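Local structure of iron-sulfur cluster assembly scaffold protein IscU (Streptococcus pyogenes, 1SU0) at residues A[21-26]-A[56-61]; A[44-49]-A[132-137]; A[95-100]-A[114-119]. The protein probably serves as a scaffold on which the IscS desulfurase assembles iron-sulfur clusters that are then handed to other proteins, and here binds a single zinc ion. All blocks are in the same frame, centred on the assembly; numbering follows the deposited sequence.

Contact 1 (21-26 with 56-61) and contact 2 (44-49 with 132-137) share one antiparallel sheet: strands 43-50 and 55-63 are neighbours in it, so they, about 10 Å apart between centres, touch directly, L46 packing on I58. Along the chain their segments alternate. Contact 1 pins a loop to strand 55-63, one of the two outermost strands, while contact 2 packs helix 122-139 on the middle strand. Contact 3 (95-100 with 114-119), nested in the loop that contact 2 closes, lies about 23 and 20 Å from the other two between centres. Contacts 1 and 2 thus form the sheet side; contact 3, across the chain's centre, ties helix 84-97 to the run before helix 122-139, near the zinc.

Contact 1: residues A[21-26]-A[56-61]; sequences PHHHGQ and EDIAFA
F60 sits at the middle of this contact, the loop 21-26 running round its ring. The backbone N of F60 gives its hydrogen to H23 O at 3.0 Å, the donor lying in the plane of that carbonyl. On the return side G25 N makes a weak, bent bond to F60 O, 2.8 Å long with an N-H...O angle of 128°. Together they bridge H24 to F60. CA-H...O contacts flank them, from A59 CA to H23 O and from H24 CA to F60 O.

H24 holds CG anti to its backbone N (chi1 -165°), which swings the imidazole back over the strand. Its edge meets the face of the F60 ring in a T-shaped pair, centroids 5.1 Å apart and planes at 70°, with ND1 above that face near the rim. P21 CB touches the tip of the same phenyl, 3.7 Å from F60 CZ, and H22 O lies at the ring's edge. Two residues earlier on the strand, H23 ND1 makes a weak bond to I58 O, and its imidazole crosses the I58 side chain at about a right angle, ND1 3.4 Å from I58 CG2. D57 OD2 is 4.3 Å from H23 ND1, which may favour the protonated, positively charged imidazole, though the charged atoms are not in contact.

G25 has a positive phi, where any CB would collide with the carbonyl oxygen of H24. F60 also rests on I44 of the neighbouring strand and on S72 of helix 66-79, and P21 on T69 of that helix. E56 and D57 both face K49 in a classic beta bulge. Beyond it, the H24-F60 bridge pins the loop after helix 8-19 to strand 55-63, one of the two outermost strands of the NifU-like domain's sheet.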
loop_
_atom_site.group_PDB
_atom_site.type_symbol
_atom_site.label_atom_id
_atom_site.label_comp_id
_atom_site.label_asym_id
_atom_site.label_seq_id
_atom_site.Cartn_x
_atom_site.Cartn_y
_atom_site.Cartn_z
ATOM N N PRO A 21 7.325 5.173 -8.314
ATOM C CA PRO A 21 6.877 4.027 -7.518
ATOM C C PRO A 21 7.875 2.882 -7.426
ATOM O O PRO A 21 8.562 2.563 -8.390
ATOM C CB PRO A 21 5.631 3.551 -8.264
ATOM C CG PRO A 21 5.112 4.775 -8.907
ATOM C CD PRO A 21 6.279 5.617 -9.255
ATOM N N HIS A 22 7.919 2.284 -6.242
ATOM C CA HIS A 22 8.702 1.107 -5.937
ATOM C C HIS A 22 7.915 -0.125 -6.319
ATOM O O HIS A 22 6.679 -0.125 -6.273
ATOM C CB HIS A 22 8.940 1.055 -4.434
ATOM C CG HIS A 22 9.851 2.120 -3.940
ATOM N ND1 HIS A 22 10.322 3.126 -4.752
ATOM C CD2 HIS A 22 10.413 2.319 -2.726
ATOM C CE1 HIS A 22 11.131 3.905 -4.058
ATOM N NE2 HIS A 22 11.197 3.440 -2.822
ATOM N N HIS A 23 8.617 -1.193 -6.666
ATOM C CA HIS A 23 7.952 -2.431 -7.039
ATOM C C HIS A 23 6.813 -2.142 -8.036
ATOM O O HIS A 23 5.664 -2.541 -7.811
ATOM C CB HIS A 23 7.422 -3.142 -5.784
ATOM C CG HIS A 23 8.492 -3.512 -4.805
ATOM N ND1 HIS A 23 8.562 -4.756 -4.219
ATOM C CD2 HIS A 23 9.546 -2.808 -4.321
ATOM C CE1 HIS A 23 9.608 -4.802 -3.411
ATOM N NE2 HIS A 23 10.221 -3.632 -3.455
ATOM N N HIS A 24 7.147 -1.421 -9.113
ATOM C CA HIS A 24 6.178 -1.007 -10.121
ATOM C C HIS A 24 6.268 -1.960 -11.296
ATOM O O HIS A 24 7.300 -2.584 -11.512
ATOM C CB HIS A 24 6.471 0.422 -10.598
ATOM C CG HIS A 24 5.342 1.067 -11.351
ATOM N ND1 HIS A 24 4.048 1.117 -10.869
ATOM C CD2 HIS A 24 5.320 1.694 -12.553
ATOM C CE1 HIS A 24 3.280 1.752 -11.741
ATOM N NE2 HIS A 24 4.026 2.102 -12.776
ATOM N N GLY A 25 5.200 -2.031 -12.082
ATOM C CA GLY A 25 5.076 -3.023 -13.125
ATOM C C GLY A 25 4.337 -4.242 -12.604
ATOM O O GLY A 25 3.642 -4.185 -11.579
ATOM N N GLN A 26 4.502 -5.345 -13.331
ATOM C CA GLN A 26 3.789 -6.592 -13.080
ATOM C C GLN A 26 4.769 -7.754 -13.119
ATOM O O GLN A 26 5.707 -7.755 -13.922
ATOM C CB GLN A 26 2.695 -6.816 -14.149
ATOM C CG GLN A 26 1.737 -5.624 -14.373
ATOM C CD GLN A 26 0.616 -5.541 -13.348
ATOM O OE1 GLN A 26 0.724 -4.831 -12.333
ATOM N NE2 GLN A 26 -0.470 -6.254 -13.617
ATOM N N GLU A 56 7.387 -13.825 -1.720
ATOM C CA GLU A 56 8.639 -13.811 -2.483
ATOM C C GLU A 56 8.832 -12.432 -3.113
ATOM O O GLU A 56 9.827 -11.756 -2.853
ATOM C CB GLU A 56 8.615 -14.900 -3.578
ATOM C CG GLU A 56 9.922 -15.672 -3.789
ATOM C CD GLU A 56 10.931 -14.970 -4.691
ATOM O OE1 GLU A 56 10.550 -14.029 -5.432
ATOM O OE2 GLU A 56 12.119 -15.381 -4.668
ATOM N N ASP A 57 7.867 -12.024 -3.932
ATOM C CA ASP A 57 7.933 -10.739 -4.629
ATOM C C ASP A 57 6.543 -10.133 -4.889
ATOM O O ASP A 57 5.521 -10.825 -4.812
ATOM C CB ASP A 57 8.727 -10.880 -5.946
ATOM C CG ASP A 57 9.408 -9.571 -6.377
ATOM O OD1 ASP A 57 9.604 -9.373 -7.599
ATOM O OD2 ASP A 57 9.778 -8.680 -5.575
ATOM N N ILE A 58 6.537 -8.834 -5.194
ATOM C CA ILE A 58 5.313 -8.055 -5.397
ATOM C C ILE A 58 5.540 -6.894 -6.369
ATOM O O ILE A 58 6.637 -6.329 -6.438
ATOM C CB ILE A 58 4.796 -7.532 -4.036
ATOM C CG1 ILE A 58 3.410 -6.918 -4.166
ATOM C CG2 ILE A 58 5.799 -6.552 -3.375
ATOM C CD1 ILE A 58 2.730 -6.757 -2.818
ATOM N N ALA A 59 4.488 -6.554 -7.113
ATOM C CA ALA A 59 4.539 -5.519 -8.134
ATOM C C ALA A 59 3.150 -4.960 -8.410
ATOM O O ALA A 59 2.141 -5.674 -8.300
ATOM C CB ALA A 59 5.137 -6.073 -9.423
ATOM N N PHE A 60 3.107 -3.681 -8.774
ATOM C CA PHE A 60 1.846 -3.006 -9.041
ATOM C C PHE A 60 1.905 -1.950 -10.152
ATOM O O PHE A 60 2.951 -1.375 -10.478
ATOM C CB PHE A 60 1.276 -2.372 -7.775
ATOM C CG PHE A 60 1.728 -0.967 -7.563
ATOM C CD1 PHE A 60 0.960 0.101 -8.022
ATOM C CD2 PHE A 60 2.955 -0.708 -6.934
ATOM C CE1 PHE A 60 1.392 1.401 -7.865
ATOM C CE2 PHE A 60 3.391 0.573 -6.764
ATOM C CZ PHE A 60 2.612 1.638 -7.229
ATOM N N ALA A 61 0.726 -1.703 -10.701
ATOM C CA ALA A 61 0.553 -0.766 -11.777
ATOM C C ALA A 61 -0.876 -0.250 -11.730
ATOM O O ALA A 61 -1.779 -0.941 -11.262
ATOM C CB ALA A 61 0.834 -1.440 -13.099
#

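Contact 2: residues A[44-49]-A[132-137]; sequences ISLTVK and WNALKE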
loop_
_atom_site.group_PDB
_atom_site.type_symbol
_atom_site.label_atom_id
_atom_site.label_comp_id
_atom_site.label_asym_id
_atom_site.label_seq_id
_atom_site.Cartn_x
_atom_site.Cartn_y
_atom_site.Cartn_z
ATOM N N ILE A 44 -5.599 -0.353 -9.511
ATOM C CA ILE A 44 -4.353 -1.068 -9.332
ATOM C C ILE A 44 -4.422 -2.545 -9.698
ATOM O O ILE A 44 -5.370 -3.232 -9.399
ATOM C CB ILE A 44 -3.851 -0.900 -7.876
ATOM C CG1 ILE A 44 -2.468 -1.539 -7.725
ATOM C CG2 ILE A 44 -4.885 -1.470 -6.892
ATOM C CD1 ILE A 44 -1.756 -1.130 -6.478
ATOM N N SER A 45 -3.370 -3.005 -10.342
ATOM C CA SER A 45 -3.191 -4.383 -10.689
ATOM C C SER A 45 -1.992 -4.745 -9.858
ATOM O O SER A 45 -0.911 -4.198 -10.060
ATOM C CB SER A 45 -2.906 -4.506 -12.182
ATOM O OG SER A 45 -2.714 -5.840 -12.589
ATOM N N LEU A 46 -2.208 -5.641 -8.904
ATOM C CA LEU A 46 -1.215 -6.022 -7.935
ATOM C C LEU A 46 -0.942 -7.517 -8.111
ATOM O O LEU A 46 -1.718 -8.347 -7.645
ATOM C CB LEU A 46 -1.766 -5.725 -6.531
ATOM C CG LEU A 46 -0.841 -5.625 -5.304
ATOM C CD1 LEU A 46 -1.227 -6.623 -4.247
ATOM C CD2 LEU A 46 0.638 -5.758 -5.654
ATOM N N THR A 47 0.137 -7.848 -8.816
ATOM C CA THR A 47 0.629 -9.225 -8.877
ATOM C C THR A 47 1.443 -9.547 -7.627
ATOM O O THR A 47 2.378 -8.818 -7.299
ATOM C CB THR A 47 1.530 -9.441 -10.095
ATOM O OG1 THR A 47 2.601 -8.493 -10.076
ATOM C CG2 THR A 47 0.780 -9.189 -11.401
ATOM N N VAL A 48 1.108 -10.636 -6.940
ATOM C CA VAL A 48 1.896 -11.052 -5.777
ATOM C C VAL A 48 2.369 -12.494 -5.910
ATOM O O VAL A 48 1.588 -13.408 -6.214
ATOM C CB VAL A 48 1.131 -10.897 -4.456
ATOM C CG1 VAL A 48 2.009 -11.294 -3.280
ATOM C CG2 VAL A 48 0.655 -9.467 -4.284
ATOM N N LYS A 49 3.661 -12.674 -5.664
ATOM C CA LYS A 49 4.298 -13.981 -5.659
ATOM C C LYS A 49 4.498 -14.452 -4.217
ATOM O O LYS A 49 4.931 -13.683 -3.363
ATOM C CB LYS A 49 5.647 -13.879 -6.374
ATOM C CG LYS A 49 6.380 -15.190 -6.570
ATOM C CD LYS A 49 7.647 -14.968 -7.381
ATOM C CE LYS A 49 8.484 -16.225 -7.451
ATOM N NZ LYS A 49 7.757 -17.328 -8.134
ATOM N N TRP A 132 -3.659 -1.717 -0.057
ATOM C CA TRP A 132 -3.727 -2.653 1.043
ATOM C C TRP A 132 -4.815 -3.693 0.821
ATOM O O TRP A 132 -4.604 -4.858 1.098
ATOM C CB TRP A 132 -3.922 -1.899 2.358
ATOM C CG TRP A 132 -2.718 -1.124 2.715
ATOM C CD1 TRP A 132 -2.490 0.201 2.461
ATOM C CD2 TRP A 132 -1.532 -1.628 3.332
ATOM N NE1 TRP A 132 -1.239 0.549 2.893
ATOM C CE2 TRP A 132 -0.635 -0.547 3.453
ATOM C CE3 TRP A 132 -1.136 -2.887 3.811
ATOM C CZ2 TRP A 132 0.629 -0.684 4.027
ATOM C CZ3 TRP A 132 0.128 -3.025 4.373
ATOM C CH2 TRP A 132 0.987 -1.931 4.483
ATOM N N ASN A 133 -5.945 -3.275 0.265
ATOM C CA ASN A 133 -7.081 -4.173 0.025
ATOM C C ASN A 133 -6.856 -5.071 -1.175
ATOM O O ASN A 133 -7.391 -6.166 -1.235
ATOM C CB ASN A 133 -8.375 -3.367 -0.118
ATOM C CG ASN A 133 -8.686 -2.539 1.134
ATOM O OD1 ASN A 133 -9.660 -1.794 1.169
ATOM N ND2 ASN A 133 -7.819 -2.631 2.146
ATOM N N ALA A 134 -6.045 -4.624 -2.127
ATOM C CA ALA A 134 -5.675 -5.476 -3.261
ATOM C C ALA A 134 -4.700 -6.530 -2.764
ATOM O O ALA A 134 -4.594 -7.612 -3.337
ATOM C CB ALA A 134 -5.061 -4.662 -4.403
ATOM N N LEU A 135 -3.992 -6.202 -1.693
ATOM C CA LEU A 135 -3.132 -7.157 -1.040
ATOM C C LEU A 135 -3.981 -8.179 -0.310
ATOM O O LEU A 135 -3.768 -9.374 -0.475
ATOM C CB LEU A 135 -2.187 -6.461 -0.056
ATOM C CG LEU A 135 -1.220 -7.390 0.669
ATOM C CD1 LEU A 135 -0.457 -8.242 -0.318
ATOM C CD2 LEU A 135 -0.259 -6.581 1.506
ATOM N N LYS A 136 -4.934 -7.716 0.500
ATOM C CA LYS A 136 -5.812 -8.617 1.258
ATOM C C LYS A 136 -6.403 -9.699 0.347
ATOM O O LYS A 136 -6.442 -10.885 0.696
ATOM C CB LYS A 136 -6.951 -7.832 1.904
ATOM C CG LYS A 136 -6.552 -7.000 3.140
ATOM C CD LYS A 136 -7.824 -6.645 3.889
ATOM C CE LYS A 136 -7.644 -5.580 4.926
ATOM N NZ LYS A 136 -9.005 -5.033 5.235
ATOM N N GLU A 137 -6.832 -9.276 -0.839
ATOM C CA GLU A 137 -7.427 -10.181 -1.805
ATOM C C GLU A 137 -6.396 -11.160 -2.360
ATOM O O GLU A 137 -6.686 -12.361 -2.500
ATOM C CB GLU A 137 -8.075 -9.401 -2.944
ATOM C CG GLU A 137 -9.555 -9.106 -2.728
ATOM C CD GLU A 137 -9.782 -7.893 -1.836
ATOM O OE1 GLU A 137 -9.184 -7.829 -0.725
ATOM O OE2 GLU A 137 -10.568 -7.007 -2.266
#
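A134 turns its methyl straight at strand 44-49, and the CG2 branch of I44 and the CB of L46 meet it from the other side. I44 CG2 and L46 CB each stand 4.1 Å from A134 CB, and with this small side chain between them the axes of segments 132-137 and 44-49 come within 8.9 Å. Their N-to-C directions differ by 43°. The touching residues step from A134 to L135 as the strand runs from I44 to V48.

L46 holds CG anti to its backbone N (chi1 -162°) and extends CD1 along the helix backbone. That methyl lies 3.6 Å from A134 O and 3.8 Å from L135 CA, touching main chain more closely than any side-chain atom. L135 leaves the helix obliquely, its branch leading back toward the strand, where CD1 faces V48 CG2 at 4.3 Å. W132 points away and stacks on F94. Beside them in the sheet, I58 of strand 55-63 touches L46 and V48, and F60 touches I44.

All five touching residues are buried and aliphatic, and no hydrogen bond crosses between the segments: helix 122-139 is held to the sheet here by hydrophobic contact alone.

Contact 3: residues A[95-100]-A[114-119]; sequences SEMVQG and LLAGVA
A Schellman motif closes helix 84-97, and the turn it forms packs against the 3-10 run 114-119 that precedes helix 122-139. G100, at phi 85°, is the C-prime residue: its N bonds to M97 O at 3.0 Å, while Q101 N reaches back to E96 O. A119 points its methyl into this turn, with CB 3.2 Å from G100 N and close to V98 O. The same residue offers its CA-H to V98 O, CA to O 3.3 Å.

M97 reaches across to L115 and A116. Its chain is extended as far as SD, with CG anti to the backbone N (chi1 176°), then bends at chi3 (74°) so that CE lies against the backbone, 3.6 Å from A116 N. SD and CG run alongside the methyl of A116, SD 3.9 Å from A116 CB.

V98 and V118 lie side by side and point the same way. V98 CG1 and V118 CG2 are only 3.2 Å apart, tighter than normal van der Waals contact. Both valines also rest on S128 of helix 122-139, while L115 touches S71 and M74 of helix 66-79. The side chain of V118 is about 7 Å from that of the zinc ligand C127 and about 10 Å from the ion. Here a Schellman-capped helix end packs on a 3-10 segment near the zinc site of the IscU fold.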
loop_
_atom_site.group_PDB
_atom_site.type_symbol
_atom_site.label_atom_id
_atom_site.label_comp_id
_atom_site.label_asym_id
_atom_site.label_seq_id
_atom_site.Cartn_x
_atom_site.Cartn_y
_atom_site.Cartn_z
ATOM N N SER A 95 -4.905 0.755 7.983
ATOM C CA SER A 95 -6.314 1.075 7.978
ATOM C C SER A 95 -6.754 1.791 9.254
ATOM O O SER A 95 -7.496 2.765 9.179
ATOM C CB SER A 95 -7.107 -0.217 7.808
ATOM O OG SER A 95 -8.370 0.069 7.284
ATOM N N GLU A 96 -6.273 1.339 10.410
ATOM C CA GLU A 96 -6.592 1.987 11.683
ATOM C C GLU A 96 -5.874 3.293 11.882
ATOM O O GLU A 96 -6.381 4.180 12.549
ATOM C CB GLU A 96 -6.173 1.116 12.854
ATOM C CG GLU A 96 -7.080 -0.040 13.165
ATOM C CD GLU A 96 -6.370 -1.044 14.035
ATOM O OE1 GLU A 96 -6.787 -2.218 13.971
ATOM O OE2 GLU A 96 -5.392 -0.663 14.763
ATOM N N MET A 97 -4.658 3.384 11.372
ATOM C CA MET A 97 -3.899 4.620 11.450
ATOM C C MET A 97 -4.588 5.761 10.658
ATOM O O MET A 97 -4.671 6.897 11.116
ATOM C CB MET A 97 -2.490 4.393 10.921
ATOM C CG MET A 97 -1.633 5.657 10.867
ATOM S SD MET A 97 0.049 5.361 9.929
ATOM C CE MET A 97 -0.535 5.283 8.063
ATOM N N VAL A 98 -5.073 5.438 9.470
ATOM C CA VAL A 98 -5.761 6.435 8.631
ATOM C C VAL A 98 -7.198 6.671 9.118
ATOM O O VAL A 98 -7.998 7.274 8.418
ATOM C CB VAL A 98 -5.740 6.068 7.117
ATOM C CG1 VAL A 98 -4.292 5.987 6.607
ATOM C CG2 VAL A 98 -6.491 4.763 6.846
ATOM N N GLN A 99 -7.537 6.212 10.320
ATOM C CA GLN A 99 -8.787 6.647 10.944
ATOM C C GLN A 99 -8.505 7.309 12.265
ATOM O O GLN A 99 -9.387 7.398 13.113
ATOM C CB GLN A 99 -9.750 5.484 11.090
ATOM C CG GLN A 99 -9.752 4.637 9.846
ATOM C CD GLN A 99 -10.766 3.534 9.853
ATOM O OE1 GLN A 99 -10.892 2.787 10.838
ATOM N NE2 GLN A 99 -11.486 3.404 8.744
ATOM N N GLY A 100 -7.274 7.794 12.415
ATOM C CA GLY A 100 -6.879 8.623 13.540
ATOM C C GLY A 100 -6.456 7.892 14.806
ATOM O O GLY A 100 -6.326 8.530 15.847
ATOM N N LEU A 114 4.133 7.727 6.979
ATOM C CA LEU A 114 3.985 9.116 6.585
ATOM C C LEU A 114 2.598 9.490 6.155
ATOM O O LEU A 114 2.312 10.673 5.999
ATOM C CB LEU A 114 4.959 9.436 5.441
ATOM C CG LEU A 114 6.454 9.361 5.812
ATOM C CD1 LEU A 114 7.298 9.872 4.671
ATOM C CD2 LEU A 114 6.782 10.117 7.090
ATOM N N LEU A 115 1.747 8.498 5.929
ATOM C CA LEU A 115 0.381 8.750 5.523
ATOM C C LEU A 115 -0.576 8.777 6.691
ATOM O O LEU A 115 -1.780 8.788 6.487
ATOM C CB LEU A 115 -0.087 7.712 4.484
ATOM C CG LEU A 115 0.693 7.668 3.173
ATOM C CD1 LEU A 115 -0.039 6.730 2.236
ATOM C CD2 LEU A 115 0.862 9.064 2.556
ATOM N N ALA A 116 -0.062 8.827 7.907
ATOM C CA ALA A 116 -0.907 9.059 9.067
ATOM C C ALA A 116 -1.824 10.283 8.876
ATOM O O ALA A 116 -2.957 10.307 9.357
ATOM C CB ALA A 116 -0.067 9.227 10.303
ATOM N N GLY A 117 -1.351 11.284 8.144
ATOM C CA GLY A 117 -2.106 12.498 7.949
ATOM C C GLY A 117 -3.384 12.382 7.136
ATOM O O GLY A 117 -4.152 13.331 7.079
ATOM N N VAL A 118 -3.626 11.241 6.501
ATOM C CA VAL A 118 -4.805 11.121 5.639
ATOM C C VAL A 118 -6.068 10.876 6.462
ATOM O O VAL A 118 -7.180 11.033 5.944
ATOM C CB VAL A 118 -4.675 10.043 4.521
ATOM C CG1 VAL A 118 -3.288 10.076 3.855
ATOM C CG2 VAL A 118 -4.985 8.714 5.032
ATOM N N ALA A 119 -5.898 10.518 7.738
ATOM C CA ALA A 119 -7.045 10.391 8.635
ATOM C C ALA A 119 -7.806 11.714 8.743
ATOM O O ALA A 119 -8.984 11.735 9.080
ATOM C CB ALA A 119 -6.630 9.871 10.024
#